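Side-chain contacts in putative iron-regulated protein A (Parabacteroides distasonis ATCC 8503, PDB 4ECG), which binds calcium ions and is a putative metalloendopeptidase of the imelysin-like M75 family, its biological role unproven: residues 152-157 / 171-176; 263-268 / 347-352; 298-303 / 308-313. One frame throughout, in Å; residues are numbered along the deposited sequence.

Interaction 1 of 3, residues 152-157 / 171-176; sequences EKMLFL and KNELEY
Met154, a selenomethionine, reaches out of the last turn of helix 147-155 and lays its methyl end on the ring of Tyr176. Its CB and CG run alongside the carboxylate end of Glu173, CG coming within 3.8 Å of Glu173 OE2. The selenium then passes the root of that glutamate, Met154 SE lying 3.8 Å from the backbone Glu173 O. With CG anti to the carbonyl carbon (chi1 -60°) and the chain extended beyond it, Met154 CE is carried past Glu173 CG and over one face of the Tyr176 ring, 3.7 Å from the ring centroid and nearest to Tyr176 CG. The line from the Tyr176 centroid to Met154 CE leans 16° from the ring normal, a CH-pi contact, while the selenium lies obliquely farther out, which makes the pair a Met-aromatic contact. Glu173, fully extended with CG anti to its backbone N, runs antiparallel to the Met154 chain, and its OE2 is engaged in a salt bridge with Arg162. Replacing Tyr176 by an alanine would probably open a gap under the Met154 methyl and leave the carbonyl of Leu145 without its phenolic partner. Helix 115-124 packs against the pair, Ile118 touching both Met154 and Tyr176, and the contact ties the C-terminal end of helix 147-155, just before the short strand 156-157, to the first turns of helix 171-196.

Interaction 2 of 3, residues 263-268 / 347-352; sequences KDATDP and PFRNNL
Ala265 points its methyl at the 3-10 turn 348-350, where CB lies 3.5 Å from the side-chain oxygen Asn350 OD1 and more loosely against Arg349 NH1. The main link across the two loops comes from the same alanine's carbonyl: Arg349 NH1 donates to Ala265 O over 2.8 Å, with an N-H...O angle of 155°. The oxygen sits at the edge of the guanidinium, slightly tilted from its plane, and the nitrogen in turn approaches tilted from the carbonyl plane. The arginine gets there by folding rather than stretching. Its CG is wedged between the backbone N and the carbonyl carbon (chi1 63°), and further bends at chi2 and chi3 curl the chain until its end comes round to the other loop. Asp158 holds the inner nitrogen, Arg349 NE, in a salt bridge, while Trp279 and Trp282 touch the side chain; the buried positive charge is thus matched by a carboxylate and a main-chain oxygen, which probably helps to stabilise it.

Each loop is also braced internally. Asp264 OD1 takes both the hydroxyl Thr266 OG1, at 3.0 Å, and the backbone Thr266 N, the two donors arriving from the same face of the carboxylate. In 347-352, the amide Asn351 ND2 grips Pro347 O at 2.7 Å, and Asn350 N reaches that oxygen from the opposite face of its carbonyl plane. Ala265 also rests on Trp258 of helix 239-259. The pattern on 263-268 is an Asx turn started by Asp264, overlapping a type I beta turn from Asp264 to Asp267, here docked through arginine on the 3-10 turn within the loop between helices 324-343 and 355-377.

Interaction 3 of 3, residues 298-303 / 308-313; sequences AYFGGR and ESASES
Phe300, Ala310 and Ser311 carry most of this contact, in which the chain leaving helix 284-300 is met by the extended loop that follows it. The CB methyl of Ala310 lies 3.8 Å from Phe300 CD1, approaching the ring obliquely. Phe300 has its CG anti to the carbonyl carbon (chi1 -66°), a turn that carries the ring to the flank where Ala310 passes. The same ring meets that of His316, with the planes at about 55°, and touches Val331 of helix 324-343, while Ala310 also leans on His316. One face of the phenylalanine is approached by the neighbouring Tyr299, whose CD2 lies 3.8 Å above the Phe300 ring plane, offset toward the rim.

Just beyond the ring, the backbones join directly, Ser311 N donating to Phe300 O over 3.1 Å. The bond uses a carbonyl at the C-terminal end of helix 284-300, which stops at Gly301 with a positive phi of 79°, a common way for a helix to end, in this largely helical imelysin-like protein; the returning loop thus supplies a donor at the helix terminus. Gly301 is also hemmed in, since a side chain on it would point toward Ser311 and probably crowd its CB.

Ser311 directs its CB toward the helix end, packing 3.8 Å from Gly301 O. Its hydroxyl, anti to the backbone N, receives a weak hydrogen bond from Ser313 N. Helix 29-68 lies alongside: its Thr38 touches Ser311 and hydrogen-bonds to Ser313 OG.

Overall arrangement
Interactions 1 and 3 lie on opposite sides of the chain's centre, about 40 Å apart between centres; interaction 2 is nearer to interaction 1, with closest atoms about 8 Å away. All three belong to the imelysin-like region. Their segments lie on different helices and loops, though those of interactions 2 and 3 both pack on helix 239-259. Interaction 1 is the buried one, two helices meeting by a methyl on an aromatic face. Interaction 2, partly buried, joins two loops far apart in sequence and relies on an arginine-to-carbonyl bond. Interaction 3, also partly buried, is local, closing a short loop at a helix end with a backbone bond and a small apolar contact; it falls within the chain spanned by interaction 2.

Interaction 1 of 3, residues 152-157 / 171-176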
ATOM      1  N   GLU A 152     -15.221   0.882   3.723  1.00 43.06           N
ATOM      2  CA  GLU A 152     -15.472  -0.205   2.770  1.00 42.77           C
ATOM      3  C   GLU A 152     -16.622  -1.042   3.229  1.00 45.85           C
ATOM      4  O   GLU A 152     -17.521  -1.388   2.436  1.00 41.01           O
ATOM      5  CB  GLU A 152     -14.217  -1.100   2.668  1.00 43.64           C
ATOM      6  CG  GLU A 152     -14.199  -2.079   1.498  1.00 44.90           C
ATOM      7  CD  GLU A 152     -13.161  -3.189   1.615  1.00 46.16           C
ATOM      8  OE1 GLU A 152     -12.419  -3.293   2.656  1.00 43.84           O
ATOM      9  OE2 GLU A 152     -13.137  -3.980   0.655  1.00 41.88           O
ATOM     10  N   LYS A 153     -16.581  -1.383   4.522  1.00 44.98           N
ATOM     11  CA  LYS A 153     -17.528  -2.315   5.101  1.00 45.36           C
ATOM     12  C   LYS A 153     -18.922  -1.721   5.047  1.00 44.12           C
ATOM     13  O   LYS A 153     -19.866  -2.460   4.887  1.00 47.27           O
ATOM     14  CB  LYS A 153     -17.207  -2.686   6.573  1.00 44.08           C
ATOM     15  CG  LYS A 153     -17.964  -3.950   7.009  1.00 45.98           C
ATOM     16  CD  LYS A 153     -17.702  -4.374   8.472  1.00 47.65           C
ATOM     17  CE  LYS A 153     -18.439  -5.662   8.892  1.00 47.49           C
ATOM     18  NZ  LYS A 153     -19.931  -5.523   8.976  1.00 48.93           N
HETATM   19  N   MSE A 154     -19.017  -0.398   5.142  1.00 44.92           N
HETATM   20  CA  MSE A 154     -20.280   0.335   5.092  1.00 43.41           C
HETATM   21  C   MSE A 154     -20.730   0.690   3.668  1.00 44.29           C
HETATM   22  O   MSE A 154     -21.903   0.940   3.471  1.00 43.13           O
HETATM   23  CB  MSE A 154     -20.173   1.621   5.910  1.00 43.87           C
HETATM   24  CG  MSE A 154     -19.863   1.414   7.381  1.00 44.33           C
HETATM   25 SE   MSE A 154     -19.431   3.060   8.367  0.75 41.86          SE
HETATM   26  CE  MSE A 154     -19.358   2.224  10.088  1.00 43.01           C
ATOM     27  N   LEU A 155     -19.816   0.742   2.697  1.00 43.31           N
ATOM     28  CA  LEU A 155     -20.174   1.135   1.329  1.00 44.78           C
ATOM     29  C   LEU A 155     -20.525  -0.052   0.394  1.00 45.12           C
ATOM     30  O   LEU A 155     -21.235   0.107  -0.604  1.00 47.05           O
ATOM     31  CB  LEU A 155     -19.016   1.918   0.710  1.00 42.74           C
ATOM     32  CG  LEU A 155     -18.793   3.309   1.239  1.00 42.60           C
ATOM     33  CD1 LEU A 155     -17.482   3.851   0.656  1.00 43.62           C
ATOM     34  CD2 LEU A 155     -19.977   4.229   0.926  1.00 41.50           C
ATOM     35  N   PHE A 156     -20.002  -1.211   0.735  1.00 42.16           N
ATOM     36  CA  PHE A 156     -19.923  -2.359  -0.140  1.00 46.10           C
ATOM     37  C   PHE A 156     -20.512  -3.619   0.521  1.00 47.07           C
ATOM     38  O   PHE A 156     -20.406  -3.809   1.720  1.00 45.09           O
ATOM     39  CB  PHE A 156     -18.442  -2.689  -0.482  1.00 39.84           C
ATOM     40  CG  PHE A 156     -17.772  -1.714  -1.390  1.00 40.88           C
ATOM     41  CD1 PHE A 156     -17.950  -1.793  -2.792  1.00 45.43           C
ATOM     42  CD2 PHE A 156     -16.917  -0.756  -0.899  1.00 41.69           C
ATOM     43  CE1 PHE A 156     -17.313  -0.911  -3.635  1.00 44.04           C
ATOM     44  CE2 PHE A 156     -16.265   0.129  -1.755  1.00 42.46           C
ATOM     45  CZ  PHE A 156     -16.482   0.061  -3.110  1.00 44.45           C
ATOM     46  N   LEU A 157     -21.090  -4.497  -0.281  1.00 48.89           N
ATOM     47  CA  LEU A 157     -21.462  -5.824   0.193  1.00 53.34           C
ATOM     48  C   LEU A 157     -21.071  -6.852  -0.862  1.00 53.74           C
ATOM     49  O   LEU A 157     -21.526  -6.823  -2.028  1.00 53.35           O
ATOM     50  CB  LEU A 157     -22.952  -5.894   0.481  1.00 55.87           C
ATOM     51  CG  LEU A 157     -23.501  -7.176   1.104  1.00 63.59           C
ATOM     52  CD1 LEU A 157     -22.837  -7.405   2.467  1.00 64.17           C
ATOM     53  CD2 LEU A 157     -25.030  -7.047   1.221  1.00 66.62           C
ATOM     54  N   LYS A 171     -28.865   5.621  11.049  1.00 49.34           N
ATOM     55  CA  LYS A 171     -28.580   7.079  11.067  1.00 51.14           C
ATOM     56  C   LYS A 171     -27.161   7.295  11.649  1.00 49.20           C
ATOM     57  O   LYS A 171     -26.396   8.086  11.135  1.00 44.26           O
ATOM     58  CB  LYS A 171     -29.640   7.870  11.920  1.00 57.95           C
ATOM     59  CG  LYS A 171     -30.208   9.263  11.450  1.00 68.60           C
ATOM     60  CD  LYS A 171     -30.734  10.195  12.645  1.00 76.62           C
ATOM     61  CE  LYS A 171     -32.009  11.126  12.469  1.00 84.36           C
ATOM     62  NZ  LYS A 171     -33.446  10.816  12.999  1.00 71.33           N
ATOM     63  N   ASN A 172     -26.831   6.603  12.747  1.00 48.05           N
ATOM     64  CA  ASN A 172     -25.516   6.727  13.364  1.00 46.32           C
ATOM     65  C   ASN A 172     -24.405   6.210  12.451  1.00 45.88           C
ATOM     66  O   ASN A 172     -23.307   6.724  12.465  1.00 46.13           O
ATOM     67  CB  ASN A 172     -25.428   6.005  14.701  1.00 45.42           C
ATOM     68  CG  ASN A 172     -26.080   6.763  15.836  1.00 46.97           C
ATOM     69  OD1 ASN A 172     -26.453   7.903  15.669  1.00 46.91           O
ATOM     70  ND2 ASN A 172     -26.218   6.110  17.015  1.00 44.89           N
ATOM     71  N   GLU A 173     -24.699   5.184  11.667  1.00 46.77           N
ATOM     72  CA  GLU A 173     -23.715   4.566  10.808  1.00 44.01           C
ATOM     73  C   GLU A 173     -23.339   5.523   9.697  1.00 46.90           C
ATOM     74  O   GLU A 173     -22.209   5.516   9.272  1.00 45.04           O
ATOM     75  CB  GLU A 173     -24.311   3.305  10.253  1.00 46.51           C
ATOM     76  CG  GLU A 173     -23.404   2.476   9.382  1.00 48.68           C
ATOM     77  CD  GLU A 173     -24.099   1.233   8.867  1.00 48.35           C
ATOM     78  OE1 GLU A 173     -25.315   1.073   9.142  1.00 53.47           O
ATOM     79  OE2 GLU A 173     -23.412   0.405   8.217  1.00 53.65           O
ATOM     80  N   LEU A 174     -24.273   6.371   9.260  1.00 47.27           N
ATOM     81  CA  LEU A 174     -23.994   7.392   8.253  1.00 47.52           C
ATOM     82  C   LEU A 174     -23.056   8.446   8.807  1.00 49.61           C
ATOM     83  O   LEU A 174     -22.089   8.856   8.148  1.00 51.15           O
ATOM     84  CB  LEU A 174     -25.283   8.070   7.763  1.00 47.49           C
ATOM     85  CG  LEU A 174     -26.085   7.178   6.786  1.00 46.62           C
ATOM     86  CD1 LEU A 174     -27.512   7.681   6.705  1.00 42.79           C
ATOM     87  CD2 LEU A 174     -25.455   7.087   5.389  1.00 44.13           C
ATOM     88  N   GLU A 175     -23.332   8.909  10.010  1.00 44.53           N
ATOM     89  CA  GLU A 175     -22.427   9.855  10.616  1.00 45.64           C
ATOM     90  C   GLU A 175     -21.019   9.203  10.832  1.00 44.46           C
ATOM     91  O   GLU A 175     -19.962   9.845  10.673  1.00 40.84           O
ATOM     92  CB  GLU A 175     -23.037  10.395  11.909  1.00 47.72           C
ATOM     93  CG  GLU A 175     -22.195  11.493  12.524  1.00 56.64           C
ATOM     94  CD  GLU A 175     -22.048  12.770  11.655  1.00 65.76           C
ATOM     95  OE1 GLU A 175     -22.975  13.046  10.803  1.00 66.37           O
ATOM     96  OE2 GLU A 175     -21.002  13.498  11.857  1.00 65.60           O
ATOM     97  N   TYR A 176     -21.011   7.904  11.147  1.00 41.01           N
ATOM     98  CA  TYR A 176     -19.770   7.175  11.361  1.00 39.94           C
ATOM     99  C   TYR A 176     -18.962   7.231  10.058  1.00 40.15           C
ATOM    100  O   TYR A 176     -17.838   7.678  10.049  1.00 42.03           O
ATOM    101  CB  TYR A 176     -20.145   5.752  11.820  1.00 41.16           C
ATOM    102  CG  TYR A 176     -19.043   4.908  12.456  1.00 44.34           C
ATOM    103  CD1 TYR A 176     -17.683   5.056  12.115  1.00 42.55           C
ATOM    104  CD2 TYR A 176     -19.365   3.923  13.368  1.00 45.38           C
ATOM    105  CE1 TYR A 176     -16.704   4.230  12.641  1.00 41.75           C
ATOM    106  CE2 TYR A 176     -18.378   3.128  13.909  1.00 46.67           C
ATOM    107  CZ  TYR A 176     -17.057   3.296  13.562  1.00 41.39           C
ATOM    108  OH  TYR A 176     -16.115   2.502  14.178  1.00 42.41           O
TER

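Interaction 2 of 3, residues 263-268 / 347-352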
ATOM      1  N   LYS A 263     -13.653 -24.880   4.036  1.00 64.12           N
ATOM      2  CA  LYS A 263     -13.553 -24.564   2.595  1.00 61.59           C
ATOM      3  C   LYS A 263     -14.896 -24.200   1.911  1.00 63.70           C
ATOM      4  O   LYS A 263     -15.142 -24.527   0.763  1.00 64.19           O
ATOM      5  CB  LYS A 263     -12.807 -25.665   1.858  1.00 62.86           C
ATOM      6  CG  LYS A 263     -11.368 -25.843   2.347  1.00 65.46           C
ATOM      7  CD  LYS A 263     -10.460 -26.600   1.370  1.00 68.73           C
ATOM      8  CE  LYS A 263      -9.114 -26.964   1.999  1.00 70.11           C
ATOM      9  NZ  LYS A 263      -8.107 -27.472   1.016  1.00 71.32           N
ATOM     10  N   ASP A 264     -15.725 -23.479   2.651  1.00 63.91           N
ATOM     11  CA  ASP A 264     -17.000 -22.962   2.203  1.00 65.56           C
ATOM     12  C   ASP A 264     -16.889 -21.424   2.136  1.00 61.96           C
ATOM     13  O   ASP A 264     -16.916 -20.735   3.185  1.00 57.34           O
ATOM     14  CB  ASP A 264     -18.096 -23.415   3.186  1.00 69.99           C
ATOM     15  CG  ASP A 264     -19.476 -22.936   2.797  1.00 74.24           C
ATOM     16  OD1 ASP A 264     -19.626 -22.407   1.671  1.00 72.53           O
ATOM     17  OD2 ASP A 264     -20.410 -23.059   3.632  1.00 82.38           O
ATOM     18  N   ALA A 265     -16.702 -20.912   0.906  1.00 62.50           N
ATOM     19  CA  ALA A 265     -16.555 -19.462   0.601  1.00 61.78           C
ATOM     20  C   ALA A 265     -17.820 -18.653   0.916  1.00 63.30           C
ATOM     21  O   ALA A 265     -17.728 -17.459   1.138  1.00 62.75           O
ATOM     22  CB  ALA A 265     -16.162 -19.241  -0.854  1.00 55.12           C
ATOM     23  N   THR A 266     -18.974 -19.313   0.973  1.00 64.12           N
ATOM     24  CA  THR A 266     -20.245 -18.664   1.371  1.00 69.11           C
ATOM     25  C   THR A 266     -20.499 -18.570   2.896  1.00 67.37           C
ATOM     26  O   THR A 266     -21.418 -17.896   3.331  1.00 71.69           O
ATOM     27  CB  THR A 266     -21.475 -19.387   0.754  1.00 67.54           C
ATOM     28  OG1 THR A 266     -21.875 -20.425   1.637  1.00 66.26           O
ATOM     29  CG2 THR A 266     -21.196 -19.945  -0.710  1.00 63.12           C
ATOM     30  N   ASP A 267     -19.691 -19.243   3.709  1.00 72.74           N
ATOM     31  CA  ASP A 267     -19.867 -19.216   5.174  1.00 68.51           C
ATOM     32  C   ASP A 267     -19.301 -17.899   5.723  1.00 65.68           C
ATOM     33  O   ASP A 267     -18.089 -17.695   5.702  1.00 56.50           O
ATOM     34  CB  ASP A 267     -19.190 -20.456   5.808  1.00 70.08           C
ATOM     35  CG  ASP A 267     -19.174 -20.449   7.353  1.00 68.90           C
ATOM     36  OD1 ASP A 267     -19.585 -19.472   8.007  1.00 70.04           O
ATOM     37  OD2 ASP A 267     -18.670 -21.437   7.911  1.00 67.44           O
ATOM     38  N   PRO A 268     -20.176 -17.020   6.255  1.00 64.22           N
ATOM     39  CA  PRO A 268     -19.698 -15.740   6.776  1.00 64.56           C
ATOM     40  C   PRO A 268     -18.606 -15.803   7.892  1.00 63.35           C
ATOM     41  O   PRO A 268     -17.984 -14.790   8.165  1.00 57.93           O
ATOM     42  CB  PRO A 268     -20.985 -15.081   7.326  1.00 68.13           C
ATOM     43  CG  PRO A 268     -21.895 -16.223   7.633  1.00 69.78           C
ATOM     44  CD  PRO A 268     -21.594 -17.268   6.593  1.00 65.91           C
ATOM     45  N   PRO A 347     -12.928 -13.056  -7.697  1.00 45.13           N
ATOM     46  CA  PRO A 347     -12.184 -12.314  -6.698  1.00 44.78           C
ATOM     47  C   PRO A 347     -11.402 -13.308  -5.845  1.00 43.06           C
ATOM     48  O   PRO A 347     -11.786 -14.467  -5.793  1.00 45.33           O
ATOM     49  CB  PRO A 347     -13.292 -11.683  -5.883  1.00 45.62           C
ATOM     50  CG  PRO A 347     -14.359 -12.749  -5.854  1.00 46.34           C
ATOM     51  CD  PRO A 347     -14.282 -13.396  -7.222  1.00 46.85           C
ATOM     52  N   PHE A 348     -10.354 -12.859  -5.155  1.00 47.53           N
ATOM     53  CA  PHE A 348      -9.488 -13.741  -4.284  1.00 43.68           C
ATOM     54  C   PHE A 348     -10.298 -14.400  -3.201  1.00 46.15           C
ATOM     55  O   PHE A 348     -10.086 -15.552  -2.876  1.00 51.15           O
ATOM     56  CB  PHE A 348      -8.445 -12.884  -3.601  1.00 43.97           C
ATOM     57  CG  PHE A 348      -7.344 -13.639  -2.877  1.00 41.88           C
ATOM     58  CD1 PHE A 348      -6.785 -14.804  -3.397  1.00 44.03           C
ATOM     59  CD2 PHE A 348      -6.812 -13.117  -1.713  1.00 38.13           C
ATOM     60  CE1 PHE A 348      -5.744 -15.427  -2.751  1.00 42.37           C
ATOM     61  CE2 PHE A 348      -5.770 -13.732  -1.051  1.00 40.91           C
ATOM     62  CZ  PHE A 348      -5.234 -14.887  -1.574  1.00 44.40           C
ATOM     63  N   ARG A 349     -11.235 -13.678  -2.617  1.00 47.48           N
ATOM     64  CA  ARG A 349     -12.079 -14.336  -1.593  1.00 47.74           C
ATOM     65  C   ARG A 349     -12.854 -15.558  -2.002  1.00 44.96           C
ATOM     66  O   ARG A 349     -13.309 -16.268  -1.107  1.00 48.47           O
ATOM     67  CB  ARG A 349     -13.004 -13.350  -0.854  1.00 43.84           C
ATOM     68  CG  ARG A 349     -14.035 -12.650  -1.702  1.00 45.32           C
ATOM     69  CD  ARG A 349     -15.263 -13.460  -1.923  1.00 46.84           C
ATOM     70  NE  ARG A 349     -16.247 -13.284  -0.894  1.00 47.68           N
ATOM     71  CZ  ARG A 349     -16.682 -14.237  -0.073  1.00 51.92           C
ATOM     72  NH1 ARG A 349     -16.163 -15.455  -0.067  1.00 49.03           N
ATOM     73  NH2 ARG A 349     -17.682 -13.954   0.744  1.00 49.27           N
ATOM     74  N   ASN A 350     -13.063 -15.788  -3.303  1.00 46.10           N
ATOM     75  CA  ASN A 350     -13.706 -17.018  -3.771  1.00 46.88           C
ATOM     76  C   ASN A 350     -12.769 -17.981  -4.416  1.00 46.40           C
ATOM     77  O   ASN A 350     -13.187 -18.984  -4.959  1.00 53.28           O
ATOM     78  CB  ASN A 350     -14.850 -16.689  -4.751  1.00 51.14           C
ATOM     79  CG  ASN A 350     -16.066 -16.142  -4.053  1.00 51.41           C
ATOM     80  OD1 ASN A 350     -16.327 -16.465  -2.905  1.00 54.61           O
ATOM     81  ND2 ASN A 350     -16.804 -15.297  -4.728  1.00 50.12           N
ATOM     82  N   ASN A 351     -11.481 -17.707  -4.373  1.00 48.35           N
ATOM     83  CA  ASN A 351     -10.515 -18.528  -5.077  1.00 47.18           C
ATOM     84  C   ASN A 351      -9.311 -18.823  -4.214  1.00 46.33           C
ATOM     85  O   ASN A 351      -8.183 -18.974  -4.716  1.00 45.66           O
ATOM     86  CB  ASN A 351     -10.089 -17.778  -6.365  1.00 47.93           C
ATOM     87  CG  ASN A 351     -11.197 -17.739  -7.415  1.00 47.42           C
ATOM     88  OD1 ASN A 351     -11.380 -18.707  -8.148  1.00 51.24           O
ATOM     89  ND2 ASN A 351     -11.953 -16.626  -7.477  1.00 41.21           N
ATOM     90  N   LEU A 352      -9.529 -18.885  -2.912  1.00 45.49           N
ATOM     91  CA  LEU A 352      -8.437 -19.192  -1.989  1.00 47.76           C
ATOM     92  C   LEU A 352      -7.931 -20.618  -2.212  1.00 49.93           C
ATOM     93  O   LEU A 352      -6.807 -20.919  -1.883  1.00 50.91           O
ATOM     94  CB  LEU A 352      -8.842 -18.975  -0.529  1.00 47.84           C
ATOM     95  CG  LEU A 352      -9.178 -17.521  -0.196  1.00 46.18           C
ATOM     96  CD1 LEU A 352      -9.923 -17.483   1.125  1.00 46.12           C
ATOM     97  CD2 LEU A 352      -7.978 -16.562  -0.209  1.00 44.07           C
TER

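Interaction 3 of 3, residues 298-303 / 308-313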
ATOM      1  N   ALA A 298       9.174   2.577  -8.437  1.00 47.54           N
ATOM      2  CA  ALA A 298      10.381   2.911  -7.672  1.00 47.62           C
ATOM      3  C   ALA A 298      11.657   2.546  -8.442  1.00 51.28           C
ATOM      4  O   ALA A 298      12.615   3.309  -8.399  1.00 56.92           O
ATOM      5  CB  ALA A 298      10.415   2.184  -6.310  1.00 45.12           C
ATOM      6  N   TYR A 299      11.671   1.373  -9.086  1.00 46.36           N
ATOM      7  CA  TYR A 299      12.874   0.809  -9.666  1.00 46.69           C
ATOM      8  C   TYR A 299      13.185   1.537 -10.974  1.00 51.89           C
ATOM      9  O   TYR A 299      14.349   1.727 -11.317  1.00 53.18           O
ATOM     10  CB  TYR A 299      12.672  -0.703  -9.943  1.00 45.80           C
ATOM     11  CG  TYR A 299      13.888  -1.470 -10.419  1.00 49.34           C
ATOM     12  CD1 TYR A 299      14.944  -1.699  -9.580  1.00 50.00           C
ATOM     13  CD2 TYR A 299      13.981  -1.971 -11.731  1.00 54.60           C
ATOM     14  CE1 TYR A 299      16.066  -2.356 -10.027  1.00 50.92           C
ATOM     15  CE2 TYR A 299      15.105  -2.653 -12.175  1.00 52.32           C
ATOM     16  CZ  TYR A 299      16.138  -2.849 -11.302  1.00 53.03           C
ATOM     17  OH  TYR A 299      17.292  -3.524 -11.679  1.00 55.37           O
ATOM     18  N   PHE A 300      12.136   1.869 -11.733  1.00 50.97           N
ATOM     19  CA  PHE A 300      12.303   2.511 -13.032  1.00 51.91           C
ATOM     20  C   PHE A 300      12.217   4.029 -12.920  1.00 52.06           C
ATOM     21  O   PHE A 300      12.396   4.716 -13.891  1.00 56.25           O
ATOM     22  CB  PHE A 300      11.276   1.969 -14.069  1.00 50.01           C
ATOM     23  CG  PHE A 300      11.470   0.514 -14.416  1.00 49.79           C
ATOM     24  CD1 PHE A 300      12.607   0.089 -15.053  1.00 51.34           C
ATOM     25  CD2 PHE A 300      10.547  -0.439 -14.058  1.00 51.49           C
ATOM     26  CE1 PHE A 300      12.808  -1.262 -15.356  1.00 50.93           C
ATOM     27  CE2 PHE A 300      10.719  -1.775 -14.360  1.00 49.64           C
ATOM     28  CZ  PHE A 300      11.870  -2.188 -15.005  1.00 52.39           C
ATOM     29  N   GLY A 301      11.911   4.562 -11.749  1.00 53.78           N
ATOM     30  CA  GLY A 301      12.056   5.998 -11.542  1.00 54.52           C
ATOM     31  C   GLY A 301      10.971   6.893 -12.089  1.00 54.00           C
ATOM     32  O   GLY A 301      11.231   8.040 -12.381  1.00 59.32           O
ATOM     33  N   GLY A 302       9.751   6.379 -12.199  1.00 53.68           N
ATOM     34  CA  GLY A 302       8.577   7.203 -12.519  1.00 54.82           C
ATOM     35  C   GLY A 302       7.284   6.405 -12.373  1.00 54.65           C
ATOM     36  O   GLY A 302       7.305   5.183 -12.409  1.00 55.70           O
ATOM     37  N   ARG A 303       6.155   7.060 -12.174  1.00 57.04           N
ATOM     38  CA  ARG A 303       4.875   6.303 -12.177  1.00 59.40           C
ATOM     39  C   ARG A 303       4.587   5.634 -13.550  1.00 57.32           C
ATOM     40  O   ARG A 303       4.756   6.247 -14.609  1.00 57.08           O
ATOM     41  CB  ARG A 303       3.717   7.198 -11.807  1.00 60.97           C
ATOM     42  CG  ARG A 303       3.870   7.964 -10.506  1.00 62.40           C
ATOM     43  CD  ARG A 303       2.512   8.527 -10.135  1.00 67.79           C
ATOM     44  NE  ARG A 303       1.606   7.423  -9.752  1.00 76.32           N
ATOM     45  CZ  ARG A 303       0.362   7.548  -9.284  1.00 72.05           C
ATOM     46  NH1 ARG A 303      -0.175   8.725  -9.110  1.00 72.96           N
ATOM     47  NH2 ARG A 303      -0.347   6.479  -8.979  1.00 74.80           N
ATOM     48  N   GLU A 308      11.496  -0.244 -20.938  1.00 73.37           N
ATOM     49  CA  GLU A 308      11.516   0.444 -22.244  1.00 77.25           C
ATOM     50  C   GLU A 308      11.180   1.955 -22.144  1.00 70.54           C
ATOM     51  O   GLU A 308      11.228   2.639 -23.128  1.00 77.49           O
ATOM     52  CB  GLU A 308      10.630  -0.303 -23.272  1.00 77.58           C
ATOM     53  CG  GLU A 308      11.268  -1.580 -23.855  1.00 86.17           C
ATOM     54  CD  GLU A 308      10.287  -2.490 -24.675  1.00102.92           C
ATOM     55  OE1 GLU A 308       9.133  -2.108 -25.019  1.00104.30           O
ATOM     56  OE2 GLU A 308      10.672  -3.631 -25.012  1.00107.38           O
ATOM     57  N   SER A 309      10.896   2.473 -20.956  1.00 66.78           N
ATOM     58  CA  SER A 309      10.563   3.884 -20.769  1.00 66.92           C
ATOM     59  C   SER A 309      11.179   4.506 -19.493  1.00 67.72           C
ATOM     60  O   SER A 309      10.813   5.628 -19.078  1.00 61.35           O
ATOM     61  CB  SER A 309       9.057   3.989 -20.689  1.00 70.77           C
ATOM     62  OG  SER A 309       8.550   3.121 -19.678  1.00 67.95           O
ATOM     63  N   ALA A 310      12.151   3.779 -18.928  1.00 64.53           N
ATOM     64  CA  ALA A 310      12.763   4.083 -17.639  1.00 62.81           C
ATOM     65  C   ALA A 310      13.494   5.405 -17.647  1.00 64.85           C
ATOM     66  O   ALA A 310      14.064   5.797 -18.676  1.00 66.09           O
ATOM     67  CB  ALA A 310      13.764   2.991 -17.302  1.00 59.33           C
ATOM     68  N   SER A 311      13.506   6.067 -16.492  1.00 64.11           N
ATOM     69  CA  SER A 311      14.383   7.239 -16.266  1.00 65.73           C
ATOM     70  C   SER A 311      15.887   6.862 -16.218  1.00 65.40           C
ATOM     71  O   SER A 311      16.247   5.765 -15.801  1.00 63.22           O
ATOM     72  CB  SER A 311      13.975   7.953 -14.971  1.00 62.21           C
ATOM     73  OG  SER A 311      14.958   8.890 -14.577  1.00 59.55           O
ATOM     74  N   GLU A 312      16.768   7.759 -16.657  1.00 72.08           N
ATOM     75  CA  GLU A 312      18.189   7.467 -16.631  1.00 71.86           C
ATOM     76  C   GLU A 312      18.732   7.564 -15.189  1.00 69.74           C
ATOM     77  O   GLU A 312      19.738   6.928 -14.840  1.00 64.53           O
ATOM     78  CB  GLU A 312      18.986   8.368 -17.563  1.00 80.20           C
ATOM     79  CG  GLU A 312      20.516   8.364 -17.246  1.00 94.75           C
ATOM     80  CD  GLU A 312      21.323   7.180 -17.843  1.00104.98           C
ATOM     81  OE1 GLU A 312      20.686   6.216 -18.342  1.00114.09           O
ATOM     82  OE2 GLU A 312      22.599   7.209 -17.826  1.00 98.23           O
ATOM     83  N   SER A 313      18.072   8.358 -14.359  1.00 67.47           N
ATOM     84  CA  SER A 313      18.357   8.341 -12.939  1.00 64.91           C
ATOM     85  C   SER A 313      17.374   7.449 -12.183  1.00 62.44           C
ATOM     86  O   SER A 313      16.493   7.912 -11.473  1.00 63.91           O
ATOM     87  CB  SER A 313      18.434   9.757 -12.370  1.00 67.02           C
ATOM     88  OG  SER A 313      17.402  10.577 -12.830  1.00 71.78           O
TER